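Long-range contacts in cysteine synthase (PDB 5XEM), which probably makes L-cysteine and acetate from O-acetyl-L-serine and hydrogen sulfide with the help of pyridoxal 5'-phosphate, and produces hydrogen sulfide: residues S44-I49 with G75-G80; T159-I164 with K190-K195; P219-G224 with C247-A252. One frame throughout, in Å; residues are numbered along the deposited sequence.

In the fold
Contact 1 is the deepest of the three, its touching residues all buried near the middle of the chain; contact 2 is mostly buried but has a salt bridge at its side, and contact 3 is only partly covered. Contacts 1 and 3 both reach PLP and the lanthionine group 85F, the first through a helix start and a lysine, the second through a glycine carbonyl, and their nearest atoms stay about 6 Å apart. Contacts 1 and 2 join directly: Arg48 bridges to Glu163 on helix 151-167. The chemistry of the three differs accordingly: a shared water and ligand bonds in 44-49/75-80, apolar helix packing edged by a salt bridge in 159-164/190-195, and a carboxylate on a loop amide in 219-224/247-252.

Contact 1. Residues S44-I49 with G75-G80; sequences STKDRI and GNTGIG. With 85F ((2R)-2-azanyl-3-[(2R)-2-azanyl-3-oxidanyl-3-oxidanylidene-propyl]sulfanyl-propanoic acid), chain C; PLP (pyridoxal-5'-phosphate), chain D.
Lys46 runs past Thr77 on its way to the cofactor: CG and CE each come to 3.3 Å from Thr77 OG1, with CD between them, while that hydroxyl hydrogen-bonds to Gln146. A bend at chi2 (-55°) leads the chain along the threonine, and its NZ then bonds to PLP O2P at 2.8 Å and also to Gln146. Asn76 turns ND2 to PLP O3 (2.9 Å), a nitrogen shared with Asp298, and its CB lies 3.4 Å from Ser44 OG. The backbone N-H of Thr77, in the first turn of helix 76-88, donates to 85F OXT (2.9 Å, 159°), where the helix end would be expected to stabilise the carboxylate. Behind this shell, Ser44 OG accepts from Lys46 N and caps the turn into helix 46-60. The same hydroxyl meets a water, which also lies within bonding distance of Asp47 OD1 and Asn76 O. Asp47 OD1 lies 3.5 Å from Gly80 CA, and OD2 takes the amide of Gly42. Lys46, the predicted Schiff-base lysine, is not attached here; PLP C4A is bonded to the 85F nitrogen, an external aldimine in the active site of a fold-type II PLP enzyme.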
loop_
_atom_site.group_PDB
_atom_site.type_symbol
_atom_site.label_atom_id
_atom_site.label_comp_id
_atom_site.label_asym_id
_atom_site.label_seq_id
_atom_site.Cartn_x
_atom_site.Cartn_y
_atom_site.Cartn_z
ATOM N N SER A 44 -0.352 -3.739 6.771
ATOM C CA SER A 44 -0.963 -3.695 8.106
ATOM C C SER A 44 0.078 -3.630 9.208
ATOM O O SER A 44 1.286 -3.920 8.990
ATOM C CB SER A 44 -1.865 -4.914 8.350
ATOM O OG SER A 44 -1.123 -5.996 8.914
ATOM N N THR A 45 -0.412 -3.298 10.404
ATOM C CA THR A 45 0.401 -3.259 11.598
ATOM C C THR A 45 0.986 -4.623 11.928
ATOM O O THR A 45 1.975 -4.700 12.675
ATOM C CB THR A 45 -0.414 -2.730 12.815
ATOM O OG1 THR A 45 0.458 -2.121 13.756
ATOM C CG2 THR A 45 -1.235 -3.841 13.508
ATOM N N LYS A 46 0.404 -5.686 11.383
ATOM C CA LYS A 46 0.812 -7.057 11.729
ATOM C C LYS A 46 2.190 -7.404 11.217
ATOM O O LYS A 46 2.855 -8.286 11.788
ATOM C CB LYS A 46 -0.234 -8.097 11.296
ATOM C CG LYS A 46 -1.601 -7.912 11.940
ATOM C CD LYS A 46 -1.518 -7.880 13.461
ATOM C CE LYS A 46 -2.806 -8.390 14.108
ATOM N NZ LYS A 46 -2.663 -8.882 15.509
ATOM N N ASP A 47 2.690 -6.636 10.237
ATOM C CA ASP A 47 4.077 -6.768 9.834
ATOM C C ASP A 47 4.989 -6.661 11.090
ATOM O O ASP A 47 6.020 -7.364 11.196
ATOM C CB ASP A 47 4.483 -5.615 8.911
ATOM C CG ASP A 47 3.986 -5.736 7.492
ATOM O OD1 ASP A 47 3.149 -6.626 7.208
ATOM O OD2 ASP A 47 4.444 -4.906 6.650
ATOM N N ARG A 48 4.659 -5.744 12.006
ATOM C CA ARG A 48 5.489 -5.533 13.212
ATOM C C ARG A 48 5.561 -6.785 14.086
ATOM O O ARG A 48 6.656 -7.158 14.576
ATOM C CB ARG A 48 4.985 -4.386 14.084
ATOM C CG ARG A 48 5.022 -3.022 13.450
ATOM C CD ARG A 48 4.317 -2.020 14.331
ATOM N NE ARG A 48 4.172 -0.703 13.741
ATOM C CZ ARG A 48 5.009 0.326 13.867
ATOM N NH1 ARG A 48 6.176 0.198 14.515
ATOM N NH2 ARG A 48 4.717 1.467 13.290
ATOM N N ILE A 49 4.415 -7.437 14.282
ATOM C CA ILE A 49 4.360 -8.642 15.129
ATOM C C ILE A 49 4.886 -9.875 14.418
ATOM O O ILE A 49 5.532 -10.728 15.052
ATOM C CB ILE A 49 2.967 -8.884 15.808
ATOM C CG1 ILE A 49 1.900 -9.521 14.898
ATOM C CG2 ILE A 49 2.491 -7.600 16.490
ATOM C CD1 ILE A 49 0.710 -10.097 15.699
ATOM N N GLY A 75 -6.245 -12.792 8.392
ATOM C CA GLY A 75 -5.657 -12.358 7.145
ATOM C C GLY A 75 -4.355 -11.595 7.318
ATOM O O GLY A 75 -3.334 -11.984 6.757
ATOM N N ASN A 76 -4.403 -10.491 8.059
ATOM C CA ASN A 76 -3.260 -9.585 8.103
ATOM C C ASN A 76 -2.009 -10.217 8.743
ATOM O O ASN A 76 -0.902 -10.021 8.256
ATOM C CB ASN A 76 -3.620 -8.294 8.794
ATOM C CG ASN A 76 -4.340 -7.347 7.874
ATOM O OD1 ASN A 76 -4.061 -7.325 6.667
ATOM N ND2 ASN A 76 -5.319 -6.635 8.400
ATOM N N THR A 77 -2.174 -10.946 9.846
ATOM C CA THR A 77 -0.997 -11.623 10.431
ATOM C C THR A 77 -0.386 -12.623 9.440
ATOM O O THR A 77 0.840 -12.718 9.315
ATOM C CB THR A 77 -1.331 -12.241 11.787
ATOM O OG1 THR A 77 -1.726 -11.173 12.660
ATOM C CG2 THR A 77 -0.086 -12.948 12.374
ATOM N N GLY A 78 -1.247 -13.314 8.696
ATOM C CA GLY A 78 -0.815 -14.187 7.626
ATOM C C GLY A 78 -0.073 -13.495 6.514
ATOM O O GLY A 78 0.983 -13.966 6.064
ATOM N N ILE A 79 -0.584 -12.340 6.091
ATOM C CA ILE A 79 0.109 -11.553 5.057
ATOM C C ILE A 79 1.478 -11.075 5.526
ATOM O O ILE A 79 2.449 -11.211 4.818
ATOM C CB ILE A 79 -0.747 -10.367 4.600
ATOM C CG1 ILE A 79 -2.020 -10.893 3.927
ATOM C CG2 ILE A 79 0.079 -9.413 3.720
ATOM C CD1 ILE A 79 -3.091 -9.811 3.812
ATOM N N GLY A 80 1.559 -10.516 6.731
ATOM C CA GLY A 80 2.830 -10.108 7.294
ATOM C C GLY A 80 3.837 -11.251 7.439
ATOM O O GLY A 80 4.996 -11.111 7.095
HETATM N N 85F C . -6.224 -9.213 12.956
HETATM C CA 85F C . -5.702 -10.540 13.344
HETATM C CB 85F C . -6.828 -11.406 13.951
HETATM S SG 85F C . -7.369 -10.871 15.555
HETATM C CD 85F C . -8.583 -12.086 16.115
HETATM C CE 85F C . -9.842 -12.210 15.216
HETATM N NZ2 85F C . -10.439 -10.899 14.929
HETATM C CZ1 85F C . -10.879 -13.073 15.984
HETATM O OH1 85F C . -12.039 -13.117 15.475
HETATM O OH2 85F C . -10.558 -13.668 17.052
HETATM C C 85F C . -5.086 -11.253 12.159
HETATM O OXT 85F C . -4.680 -10.546 11.225
HETATM O O 85F C . -4.987 -12.504 12.225
HETATM N N1 PLP D . -7.833 -4.493 12.364
HETATM C C2 PLP D . -7.415 -5.389 11.457
HETATM C C2A PLP D . -7.592 -5.101 9.966
HETATM C C3 PLP D . -6.790 -6.584 11.856
HETATM O O3 PLP D . -6.360 -7.468 10.920
HETATM C C4 PLP D . -6.614 -6.858 13.210
HETATM C C4A PLP D . -5.950 -8.139 13.685
HETATM C C5 PLP D . -7.060 -5.898 14.128
HETATM C C6 PLP D . -7.656 -4.725 13.667
HETATM C C5A PLP D . -6.914 -6.070 15.624
HETATM O O4P PLP D . -5.500 -5.935 16.012
HETATM P P PLP D . -4.864 -6.692 17.300
HETATM O O1P PLP D . -3.563 -6.167 17.557
HETATM O O2P PLP D . -4.911 -8.096 16.939
HETATM O O3P PLP D . -5.863 -6.451 18.376
HETATM O O HOH W 1 0.442 -7.296 7.135
#

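Contact 2. Residues T159-I164 with K190-K195; sequences TTAEEI and KKLKEK
Ala161 CB packs against the base of Lys191, 3.5 Å from both its CB and its CG, closer than ordinary carbon contact. Beside it, Leu192 extends CD2 to 3.8 Å from Ala161 O and 4.1 Å from Ala161 CB. The same methyl reaches Ile164 CG2 at 4.3 Å, one helical turn further on, and Thr188, from the preceding turn of helix 183-195, touches both Ala161 and Ile164. The short helix axes come to 9.1 Å and cross at -45°, with Ala161 at the interface. Strand 174-178 of the larger sheet lies between the two helices in sequence, and helix 183-195 then leads on to the neighbouring parallel strand 200-206, a beta-alpha-beta crossover; Ile164 also touches Lys35 of strand 31-36 in that sheet. The polar part is a salt bridge beside the apolar patch, Lys191 NZ to Glu162 OE2 at 2.8 Å. Lys191 folds round through three successive bends, chi2 to chi4 all near +60°, which bring NZ to the anti side of the carboxylate, 20° out of its plane. The ammonium also donates to Tyr157 O, so a backbone carbonyl and a carboxylate share it.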
loop_
_atom_site.group_PDB
_atom_site.type_symbol
_atom_site.label_atom_id
_atom_site.label_comp_id
_atom_site.label_asym_id
_atom_site.label_seq_id
_atom_site.Cartn_x
_atom_site.Cartn_y
_atom_site.Cartn_z
ATOM N N THR A 159 7.989 -0.189 19.495
ATOM C CA THR A 159 8.121 0.581 18.260
ATOM C C THR A 159 6.935 1.480 18.091
ATOM O O THR A 159 7.097 2.692 18.188
ATOM C CB THR A 159 8.384 -0.333 17.050
ATOM O OG1 THR A 159 7.273 -1.216 16.860
ATOM C CG2 THR A 159 9.685 -1.155 17.323
ATOM N N THR A 160 5.732 0.907 17.954
ATOM C CA THR A 160 4.513 1.708 17.683
ATOM C C THR A 160 4.330 2.875 18.657
ATOM O O THR A 160 4.144 4.059 18.259
ATOM C CB THR A 160 3.263 0.798 17.726
ATOM O OG1 THR A 160 3.489 -0.358 16.918
ATOM C CG2 THR A 160 2.032 1.528 17.177
ATOM N N ALA A 161 4.358 2.551 19.941
ATOM C CA ALA A 161 4.208 3.565 21.004
ATOM C C ALA A 161 5.306 4.634 20.992
ATOM O O ALA A 161 5.009 5.820 21.185
ATOM C CB ALA A 161 4.145 2.916 22.380
ATOM N N GLU A 162 6.537 4.215 20.764
ATOM C CA GLU A 162 7.664 5.153 20.706
ATOM C C GLU A 162 7.542 6.123 19.551
ATOM O O GLU A 162 7.898 7.298 19.688
ATOM C CB GLU A 162 9.009 4.426 20.675
ATOM C CG GLU A 162 9.350 3.667 21.955
ATOM C CD GLU A 162 9.642 4.553 23.178
ATOM O OE1 GLU A 162 9.711 5.794 23.054
ATOM O OE2 GLU A 162 9.781 3.999 24.291
ATOM N N GLU A 163 7.034 5.647 18.411
ATOM C CA GLU A 163 6.849 6.497 17.264
ATOM C C GLU A 163 5.774 7.527 17.507
ATOM O O GLU A 163 5.909 8.666 17.078
ATOM C CB GLU A 163 6.525 5.647 16.019
ATOM C CG GLU A 163 7.633 4.669 15.655
ATOM C CD GLU A 163 7.179 3.644 14.629
ATOM O OE1 GLU A 163 6.116 3.880 14.021
ATOM O OE2 GLU A 163 7.869 2.620 14.440
ATOM N N ILE A 164 4.709 7.140 18.199
ATOM C CA ILE A 164 3.634 8.052 18.569
ATOM C C ILE A 164 4.182 9.135 19.516
ATOM O O ILE A 164 3.947 10.331 19.297
ATOM C CB ILE A 164 2.482 7.286 19.252
ATOM C CG1 ILE A 164 1.743 6.414 18.220
ATOM C CG2 ILE A 164 1.515 8.250 19.929
ATOM C CD1 ILE A 164 0.784 5.414 18.895
ATOM N N LYS A 190 0.403 0.219 27.150
ATOM C CA LYS A 190 1.311 -0.016 28.279
ATOM C C LYS A 190 2.475 0.958 28.243
ATOM O O LYS A 190 2.784 1.617 29.250
ATOM C CB LYS A 190 1.819 -1.444 28.307
ATOM C CG LYS A 190 2.711 -1.799 29.512
ATOM C CD LYS A 190 3.010 -3.290 29.538
ATOM C CE LYS A 190 3.947 -3.672 30.677
ATOM N NZ LYS A 190 4.517 -5.041 30.542
ATOM N N LYS A 191 3.085 1.114 27.067
ATOM C CA LYS A 191 4.206 2.029 26.938
ATOM C C LYS A 191 3.783 3.464 27.147
ATOM O O LYS A 191 4.448 4.221 27.876
ATOM C CB LYS A 191 4.930 1.867 25.594
ATOM C CG LYS A 191 5.990 2.935 25.300
ATOM C CD LYS A 191 7.121 3.017 26.317
ATOM C CE LYS A 191 8.016 1.792 26.320
ATOM N NZ LYS A 191 8.771 1.557 25.063
ATOM N N LEU A 192 2.683 3.849 26.525
ATOM C CA LEU A 192 2.218 5.216 26.612
ATOM C C LEU A 192 1.901 5.618 28.072
ATOM O O LEU A 192 2.244 6.725 28.495
ATOM C CB LEU A 192 0.982 5.421 25.737
ATOM C CG LEU A 192 1.175 5.351 24.209
ATOM C CD1 LEU A 192 -0.166 5.571 23.494
ATOM C CD2 LEU A 192 2.249 6.314 23.734
ATOM N N LYS A 193 1.261 4.716 28.815
ATOM C CA LYS A 193 0.898 4.973 30.202
ATOM C C LYS A 193 2.120 4.967 31.127
ATOM O O LYS A 193 2.107 5.638 32.172
ATOM C CB LYS A 193 -0.157 3.973 30.683
ATOM C CG LYS A 193 -1.552 4.418 30.315
ATOM C CD LYS A 193 -2.667 3.513 30.825
ATOM C CE LYS A 193 -3.986 4.260 30.716
ATOM N NZ LYS A 193 -5.237 3.484 30.960
ATOM N N GLU A 194 3.174 4.251 30.752
ATOM C CA GLU A 194 4.439 4.346 31.497
ATOM C C GLU A 194 5.080 5.726 31.366
ATOM O O GLU A 194 5.587 6.259 32.351
ATOM C CB GLU A 194 5.418 3.271 31.084
ATOM C CG GLU A 194 5.076 1.925 31.675
ATOM C CD GLU A 194 5.883 0.791 31.096
ATOM O OE1 GLU A 194 6.774 1.016 30.251
ATOM O OE2 GLU A 194 5.636 -0.353 31.519
ATOM N N LYS A 195 5.030 6.310 30.169
ATOM C CA LYS A 195 5.660 7.608 29.900
ATOM C C LYS A 195 4.739 8.794 30.176
ATOM O O LYS A 195 5.220 9.879 30.487
ATOM C CB LYS A 195 6.126 7.687 28.441
ATOM C CG LYS A 195 7.119 6.621 28.015
ATOM C CD LYS A 195 8.418 6.677 28.806
ATOM C CE LYS A 195 9.593 6.127 28.010
ATOM N NZ LYS A 195 10.868 6.207 28.788
#

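Contact 3. Residues P219-G224 with C247-A252; sequences PHKIQG and CEDDDA. With CA (calcium ion), chain J; PLP (pyridoxal-5'-phosphate), chain D; 85F ((2R)-2-azanyl-3-[(2R)-2-azanyl-3-oxidanyl-3-oxidanylidene-propyl]sulfanyl-propanoic acid), chain C.
Asp249 lays its carboxylate against the backbone of Lys221, and OD1 accepts the Lys221 amide at 3.1 Å along a nearly straight N-H direction (176°). The donor comes from above the carboxylate plane, 51° out of it. Around this bond the aspartate is lined with carbon: His220 CB stands 3.6 Å from OD1, and Lys221 CG 3.5 Å from OD2, before the lysine chain extends away with its ammonium beyond contact. Ile222 CG1 sits 3.6 Å from Asp249 OD1 and also meets Ala252 CB, and CD1 reaches past to Cys247 O at 3.4 Å. The isoleucine also touches Pro206 of strand 200-206 and Ala273 of helix 269-284. Ile222 is the centre of an inverse gamma turn, and its N-H is taken by His220 ND1. The contact thus fastens the ligand-bearing loop to the first turn of helix 249-263, which follows edge strand 245-247 of the larger sheet. Two residues on, Gly224 O accepts from 85F NZ2 and lies against the PLP ring at C4. Asp250, pointing off the other side of that helix turn, binds a calcium ion through both carboxylate oxygens (2.6 Å each), and two waters on the ion donate to Asp251.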
loop_
_atom_site.group_PDB
_atom_site.type_symbol
_atom_site.label_atom_id
_atom_site.label_comp_id
_atom_site.label_asym_id
_atom_site.label_seq_id
_atom_site.Cartn_x
_atom_site.Cartn_y
_atom_site.Cartn_z
ATOM N N PRO A 219 -22.122 -12.233 15.334
ATOM C CA PRO A 219 -21.569 -11.961 14.018
ATOM C C PRO A 219 -21.287 -10.476 13.833
ATOM O O PRO A 219 -22.025 -9.618 14.340
ATOM C CB PRO A 219 -22.682 -12.446 13.088
ATOM C CG PRO A 219 -23.929 -12.121 13.847
ATOM C CD PRO A 219 -23.590 -12.297 15.310
ATOM N N HIS A 220 -20.198 -10.152 13.134
ATOM C CA HIS A 220 -19.910 -8.756 12.800
ATOM C C HIS A 220 -19.118 -8.729 11.518
ATOM O O HIS A 220 -18.593 -9.758 11.074
ATOM C CB HIS A 220 -19.134 -8.063 13.929
ATOM C CG HIS A 220 -17.711 -8.538 14.042
ATOM N ND1 HIS A 220 -16.692 -7.934 13.379
ATOM C CD2 HIS A 220 -17.147 -9.606 14.745
ATOM C CE1 HIS A 220 -15.546 -8.617 13.620
ATOM N NE2 HIS A 220 -15.820 -9.621 14.459
ATOM N N LYS A 221 -19.072 -7.553 10.904
ATOM C CA LYS A 221 -18.431 -7.361 9.588
ATOM C C LYS A 221 -17.144 -6.530 9.687
ATOM O O LYS A 221 -16.583 -6.124 8.646
ATOM C CB LYS A 221 -19.412 -6.670 8.635
ATOM C CG LYS A 221 -20.703 -7.447 8.423
ATOM C CD LYS A 221 -21.672 -6.747 7.482
ATOM C CE LYS A 221 -22.975 -7.525 7.385
ATOM N NZ LYS A 221 -23.985 -6.778 6.588
ATOM N N ILE A 222 -16.675 -6.256 10.899
ATOM C CA ILE A 222 -15.489 -5.393 11.069
ATOM C C ILE A 222 -14.273 -6.316 11.028
ATOM O O ILE A 222 -13.708 -6.707 12.064
ATOM C CB ILE A 222 -15.523 -4.537 12.347
ATOM C CG1 ILE A 222 -16.876 -3.793 12.463
ATOM C CG2 ILE A 222 -14.323 -3.586 12.392
ATOM C CD1 ILE A 222 -17.063 -3.015 13.754
ATOM N N GLN A 223 -13.885 -6.669 9.806
ATOM C CA GLN A 223 -12.848 -7.683 9.590
ATOM C C GLN A 223 -11.561 -7.398 10.340
ATOM O O GLN A 223 -11.042 -6.279 10.282
ATOM C CB GLN A 223 -12.564 -7.846 8.092
ATOM C CG GLN A 223 -13.755 -8.293 7.279
ATOM C CD GLN A 223 -13.409 -8.572 5.815
ATOM O OE1 GLN A 223 -12.347 -9.153 5.504
ATOM N NE2 GLN A 223 -14.316 -8.178 4.906
ATOM N N GLY A 224 -11.028 -8.416 11.033
ATOM C CA GLY A 224 -9.810 -8.249 11.830
ATOM C C GLY A 224 -10.119 -7.977 13.299
ATOM O O GLY A 224 -9.380 -8.410 14.216
ATOM N N CYS A 247 -18.298 -0.077 18.043
ATOM C CA CYS A 247 -18.793 0.451 16.784
ATOM C C CYS A 247 -19.663 -0.579 16.076
ATOM O O CYS A 247 -19.314 -1.749 15.989
ATOM C CB CYS A 247 -17.639 0.857 15.883
ATOM S SG CYS A 247 -18.151 1.765 14.405
ATOM N N GLU A 248 -20.812 -0.133 15.591
ATOM C CA GLU A 248 -21.688 -0.950 14.748
ATOM C C GLU A 248 -21.097 -1.136 13.342
ATOM O O GLU A 248 -20.346 -0.306 12.854
ATOM C CB GLU A 248 -23.095 -0.333 14.668
ATOM C CG GLU A 248 -23.812 -0.204 16.024
ATOM C CD GLU A 248 -24.492 -1.494 16.499
ATOM O OE1 GLU A 248 -24.427 -2.536 15.814
ATOM O OE2 GLU A 248 -25.125 -1.460 17.578
ATOM N N ASP A 249 -21.456 -2.234 12.709
ATOM C CA ASP A 249 -20.963 -2.545 11.365
ATOM C C ASP A 249 -21.231 -1.401 10.385
ATOM O O ASP A 249 -20.328 -0.978 9.682
ATOM C CB ASP A 249 -21.650 -3.794 10.836
ATOM C CG ASP A 249 -21.266 -5.073 11.572
ATOM O OD1 ASP A 249 -20.238 -5.088 12.320
ATOM O OD2 ASP A 249 -21.980 -6.074 11.376
ATOM N N ASP A 250 -22.476 -0.907 10.331
ATOM C CA ASP A 250 -22.833 0.111 9.339
ATOM C C ASP A 250 -22.038 1.391 9.532
ATOM O O ASP A 250 -21.553 1.976 8.563
ATOM C CB ASP A 250 -24.386 0.359 9.244
ATOM C CG ASP A 250 -25.073 0.747 10.598
ATOM O OD1 ASP A 250 -24.405 0.770 11.666
ATOM O OD2 ASP A 250 -26.299 1.034 10.579
ATOM N N ASP A 251 -21.869 1.818 10.773
ATOM C CA ASP A 251 -21.108 3.027 11.083
ATOM C C ASP A 251 -19.619 2.887 10.707
ATOM O O ASP A 251 -19.003 3.856 10.232
ATOM C CB ASP A 251 -21.224 3.369 12.567
ATOM C CG ASP A 251 -22.630 3.753 12.981
ATOM O OD1 ASP A 251 -23.406 4.216 12.108
ATOM O OD2 ASP A 251 -22.959 3.588 14.182
ATOM N N ALA A 252 -19.064 1.686 10.885
ATOM C CA ALA A 252 -17.670 1.425 10.503
ATOM C C ALA A 252 -17.472 1.601 8.985
ATOM O O ALA A 252 -16.521 2.239 8.564
ATOM C CB ALA A 252 -17.215 0.027 10.957
HETATM CA CA CA J . -26.412 1.475 13.114
HETATM N N1 PLP D . -7.833 -4.493 12.364
HETATM C C2 PLP D . -7.415 -5.389 11.457
HETATM C C2A PLP D . -7.592 -5.101 9.966
HETATM C C3 PLP D . -6.790 -6.584 11.856
HETATM O O3 PLP D . -6.360 -7.468 10.920
HETATM C C4 PLP D . -6.614 -6.858 13.210
HETATM C C4A PLP D . -5.950 -8.139 13.685
HETATM C C5 PLP D . -7.060 -5.898 14.128
HETATM C C6 PLP D . -7.656 -4.725 13.667
HETATM C C5A PLP D . -6.914 -6.070 15.624
HETATM O O4P PLP D . -5.500 -5.935 16.012
HETATM P P PLP D . -4.864 -6.692 17.300
HETATM O O1P PLP D . -3.563 -6.167 17.557
HETATM O O2P PLP D . -4.911 -8.096 16.939
HETATM O O3P PLP D . -5.863 -6.451 18.376
HETATM N N 85F C . -6.224 -9.213 12.956
HETATM C CA 85F C . -5.702 -10.540 13.344
HETATM C CB 85F C . -6.828 -11.406 13.951
HETATM S SG 85F C . -7.369 -10.871 15.555
HETATM C CD 85F C . -8.583 -12.086 16.115
HETATM C CE 85F C . -9.842 -12.210 15.216
HETATM N NZ2 85F C . -10.439 -10.899 14.929
HETATM C CZ1 85F C . -10.879 -13.073 15.984
HETATM O OH1 85F C . -12.039 -13.117 15.475
HETATM O OH2 85F C . -10.558 -13.668 17.052
HETATM C C 85F C . -5.086 -11.253 12.159
HETATM O OXT 85F C . -4.680 -10.546 11.225
HETATM O O 85F C . -4.987 -12.504 12.225
HETATM O O HOH W 2 -26.115 3.963 11.945
HETATM O O HOH W 3 -25.369 2.814 14.674
#